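Long-range contact in putative periplasmic protein ydgH (PDB 4EVU), which is of unknown function but belongs to the YdgH/BhsA/McbA-like (DUF1471) family and is a putative periplasmic, possibly secreted effector protein, represented here by its C-terminal domain: residues K49-T54 / I66-Y71. Residues are numbered along the deposited sequence; the frame is centred on the assembly and turned at random.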
ATOM      1  N   LYS B  49       9.438  -2.038  16.624  1.00 16.95           N
ATOM      2  CA  LYS B  49       9.502  -3.388  16.064  1.00 19.13           C
ATOM      3  C   LYS B  49       8.338  -3.665  15.103  1.00 17.35           C
ATOM      4  O   LYS B  49       8.449  -4.546  14.251  1.00 18.91           O
ATOM      5  CB  LYS B  49       9.504  -4.412  17.205  1.00 20.60           C
ATOM      6  CG  LYS B  49      10.687  -4.286  18.170  1.00 26.99           C
ATOM      7  CD  LYS B  49      11.910  -5.011  17.666  1.00 32.91           C
ATOM      8  CE  LYS B  49      12.831  -5.473  18.805  1.00 35.47           C
ATOM      9  NZ  LYS B  49      14.065  -6.183  18.327  1.00 36.38           N
ATOM     10  N   TYR B  50       7.246  -2.901  15.197  1.00 15.89           N
ATOM     11  CA  TYR B  50       6.066  -3.115  14.379  1.00 14.54           C
ATOM     12  C   TYR B  50       5.481  -1.767  14.011  1.00 12.76           C
ATOM     13  O   TYR B  50       5.665  -0.791  14.744  1.00 12.81           O
ATOM     14  CB  TYR B  50       4.970  -3.901  15.097  1.00 15.15           C
ATOM     15  CG  TYR B  50       5.464  -5.149  15.756  1.00 19.51           C
ATOM     16  CD1 TYR B  50       5.636  -6.316  15.019  1.00 24.00           C
ATOM     17  CD2 TYR B  50       5.857  -5.142  17.081  1.00 23.13           C
ATOM     18  CE1 TYR B  50       6.142  -7.481  15.620  1.00 26.57           C
ATOM     19  CE2 TYR B  50       6.355  -6.266  17.681  1.00 28.27           C
ATOM     20  CZ  TYR B  50       6.508  -7.432  16.965  1.00 28.40           C
ATOM     21  OH  TYR B  50       7.019  -8.548  17.645  1.00 34.53           O
ATOM     22  N   TYR B  51       4.728  -1.742  12.915  1.00 12.98           N
ATOM     23  CA  TYR B  51       3.935  -0.572  12.565  1.00 12.08           C
ATOM     24  C   TYR B  51       2.584  -1.000  12.003  1.00 12.44           C
ATOM     25  O   TYR B  51       2.436  -2.110  11.529  1.00 13.32           O
ATOM     26  CB  TYR B  51       4.678   0.352  11.580  1.00 13.13           C
ATOM     27  CG  TYR B  51       4.884  -0.270  10.238  1.00 15.44           C
ATOM     28  CD1 TYR B  51       3.938  -0.161   9.244  1.00 15.54           C
ATOM     29  CD2 TYR B  51       6.047  -0.981   9.968  1.00 15.03           C
ATOM     30  CE1 TYR B  51       4.120  -0.739   7.986  1.00 16.48           C
ATOM     31  CE2 TYR B  51       6.223  -1.572   8.719  1.00 16.47           C
ATOM     32  CZ  TYR B  51       5.258  -1.430   7.732  1.00 16.34           C
ATOM     33  OH  TYR B  51       5.442  -2.035   6.507  1.00 19.53           O
ATOM     34  N   HIS B  52       1.633  -0.076  12.027  1.00 11.77           N
ATOM     35  CA  HIS B  52       0.330  -0.282  11.437  1.00 12.48           C
ATOM     36  C   HIS B  52      -0.081   1.002  10.738  1.00 10.67           C
ATOM     37  O   HIS B  52      -0.140   2.075  11.344  1.00 11.41           O
ATOM     38  CB  HIS B  52      -0.727  -0.638  12.477  1.00 12.26           C
ATOM     39  CG  HIS B  52      -2.077  -0.813  11.905  1.00 13.46           C
ATOM     40  ND1 HIS B  52      -2.382  -1.797  10.990  1.00 14.21           N
ATOM     41  CD2 HIS B  52      -3.187  -0.061  12.047  1.00 14.17           C
ATOM     42  CE1 HIS B  52      -3.640  -1.641  10.609  1.00 15.34           C
ATOM     43  NE2 HIS B  52      -4.155  -0.612  11.252  1.00 17.75           N
ATOM     44  N   ILE B  53      -0.301   0.906   9.413  1.00 11.56           N
ATOM     45  CA  ILE B  53      -0.714   2.059   8.641  1.00 13.15           C
ATOM     46  C   ILE B  53      -2.126   2.490   9.051  1.00 11.27           C
ATOM     47  O   ILE B  53      -3.036   1.686   9.105  1.00 14.32           O
ATOM     48  CB  ILE B  53      -0.605   1.807   7.095  1.00 14.56           C
ATOM     49  CG1 ILE B  53       0.890   1.500   6.677  1.00 18.81           C
ATOM     50  CG2 ILE B  53      -1.238   2.969   6.308  1.00 14.51           C
ATOM     51  CD1 ILE B  53       1.246   1.489   5.241  1.00 23.92           C
ATOM     52  N   THR B  54      -2.256   3.765   9.401  1.00 11.66           N
ATOM     53  CA  THR B  54      -3.521   4.356   9.834  1.00 12.00           C
ATOM     54  C   THR B  54      -4.191   5.247   8.801  1.00 11.30           C
ATOM     55  O   THR B  54      -5.423   5.354   8.795  1.00 12.62           O
ATOM     56  CB  THR B  54      -3.297   5.142  11.129  1.00 13.50           C
ATOM     57  OG1 THR B  54      -2.158   5.990  10.969  1.00 15.62           O
ATOM     58  CG2 THR B  54      -3.014   4.154  12.281  1.00 14.55           C
ATOM     59  N   ILE B  66       1.270   9.150   3.977  1.00 12.88           N
ATOM     60  CA  ILE B  66       1.012   8.007   4.815  1.00 14.48           C
ATOM     61  C   ILE B  66       1.244   8.344   6.241  1.00 14.33           C
ATOM     62  O   ILE B  66       2.195   9.070   6.558  1.00 15.53           O
ATOM     63  CB  ILE B  66       2.077   6.912   4.532  1.00 18.44           C
ATOM     64  CG1 ILE B  66       1.721   6.138   3.302  1.00 21.51           C
ATOM     65  CG2 ILE B  66       2.227   5.908   5.714  1.00 20.41           C
ATOM     66  CD1 ILE B  66       1.208   4.707   3.620  1.00 26.79           C
ATOM     67  N   SER B  67       0.434   7.715   7.100  1.00 14.02           N
ATOM     68  CA  SER B  67       0.776   7.688   8.505  1.00 14.61           C
ATOM     69  C   SER B  67       0.642   6.268   9.043  1.00 13.78           C
ATOM     70  O   SER B  67      -0.155   5.483   8.564  1.00 14.00           O
ATOM     71  CB  SER B  67      -0.095   8.612   9.287  1.00 16.14           C
ATOM     72  OG  SER B  67      -1.414   8.208   9.286  1.00 17.89           O
ATOM     73  N   ALA B  68       1.439   5.989  10.068  1.00 13.41           N
ATOM     74  CA  ALA B  68       1.490   4.688  10.723  1.00 12.96           C
ATOM     75  C   ALA B  68       1.773   4.819  12.198  1.00 12.62           C
ATOM     76  O   ALA B  68       2.648   5.574  12.623  1.00 14.27           O
ATOM     77  CB  ALA B  68       2.568   3.796  10.095  1.00 13.60           C
ATOM     78  N   ASP B  69       1.023   4.068  12.974  1.00 11.10           N
ATOM     79  CA  ASP B  69       1.297   3.919  14.405  1.00 12.13           C
ATOM     80  C   ASP B  69       2.509   2.968  14.558  1.00 11.04           C
ATOM     81  O   ASP B  69       2.656   2.009  13.779  1.00 11.54           O
ATOM     82  CB  ASP B  69       0.108   3.299  15.095  1.00 11.56           C
ATOM     83  CG  ASP B  69      -1.020   4.248  15.407  1.00 11.62           C
ATOM     84  OD1 ASP B  69      -0.794   5.470  15.500  1.00 14.83           O
ATOM     85  OD2 ASP B  69      -2.159   3.718  15.639  1.00 13.28           O
ATOM     86  N   LEU B  70       3.353   3.269  15.554  1.00 11.04           N
ATOM     87  CA  LEU B  70       4.538   2.500  15.887  1.00 11.71           C
ATOM     88  C   LEU B  70       4.382   1.756  17.204  1.00 12.05           C
ATOM     89  O   LEU B  70       3.868   2.302  18.153  1.00 13.29           O
ATOM     90  CB  LEU B  70       5.730   3.409  15.974  1.00 12.70           C
ATOM     91  CG  LEU B  70       6.109   4.227  14.743  1.00 13.79           C
ATOM     92  CD1 LEU B  70       7.450   4.917  15.032  1.00 15.20           C
ATOM     93  CD2 LEU B  70       6.130   3.413  13.472  1.00 15.37           C
ATOM     94  N   TYR B  71       4.941   0.544  17.260  1.00 12.89           N
ATOM     95  CA  TYR B  71       4.853  -0.331  18.426  1.00 13.80           C
ATOM     96  C   TYR B  71       6.216  -0.939  18.760  1.00 15.09           C
ATOM     97  O   TYR B  71       7.013  -1.319  17.863  1.00 16.00           O
ATOM     98  CB  TYR B  71       3.861  -1.476  18.202  1.00 14.21           C
ATOM     99  CG  TYR B  71       2.506  -1.062  17.783  1.00 14.66           C
ATOM    100  CD1 TYR B  71       1.450  -1.001  18.688  1.00 13.04           C
ATOM    101  CD2 TYR B  71       2.245  -0.721  16.434  1.00 14.20           C
ATOM    102  CE1 TYR B  71       0.173  -0.602  18.266  1.00 14.84           C
ATOM    103  CE2 TYR B  71       1.019  -0.306  16.048  1.00 15.16           C
ATOM    104  CZ  TYR B  71      -0.025  -0.274  16.937  1.00 13.37           C
ATOM    105  OH  TYR B  71      -1.280   0.155  16.529  1.00 17.39           O
TER
HETATM  106  O   HOH W   1      -1.777   7.323  13.459  1.00 22.04           O
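Tyr71 sets its ring edge against Tyr50 and His52, and Thr54 meets Ser67 and Asp69, in an antiparallel beta hairpin of strands 50-57 and 63-71, the central pair of the sheet in this YdgH/BhsA/McbA-like domain. Tyr71 has the largest area buried here. Its CG stands anti to its own carbonyl carbon (chi1 -54°), and the ring turns its CD2-CE2 edge to the neighbouring strand: Tyr50 O lies at that edge in the ring plane, and CE2 rests 4.0 Å from His52 CB. A long, flat side chain suits this place, because it runs past Tyr50, Tyr51 and His52 while Leu9, Met17 and Pro19 pack against it from the loops. His52, on the same face, turns its ND1 to a hydrogen bond with Leu9 O.

Lys49 and Tyr50 together face Tyr71, a classic beta bulge. Tyr71 O accepts from both Lys49 N (2.8 Å) and Tyr50 N (3.1 Å), the former lying in the carbonyl plane and the latter tilted 25° from it. Regular pairing follows, with His52 and Asp69 exchanging two backbone bonds. The opposite face is largely apolar: Ile53 CD1 meets Ile66 CD1 at 3.6 Å, the two side chains crossing at about a right angle, and Ala68, ending at CB, is met by Tyr51 CD1 and Ile53 CG1. Helix 32-45 packs on this face through Tyr51, Ile66 and Leu70, and Met32 of the second subunit packs on Ile53 and Ile66.

Thr54 serves with both its branches. Its methyl CG2 packs 3.5 Å from Asp69 OD2, while its OG1, between its backbone N and carbonyl carbon (chi1 48°), forms a hydrogen bond with Ser67 OG at 2.9 Å. A water hydrogen-bonded to Thr54 OG1 donates to Asp69 OD1, 2.9 Å from the water oxygen.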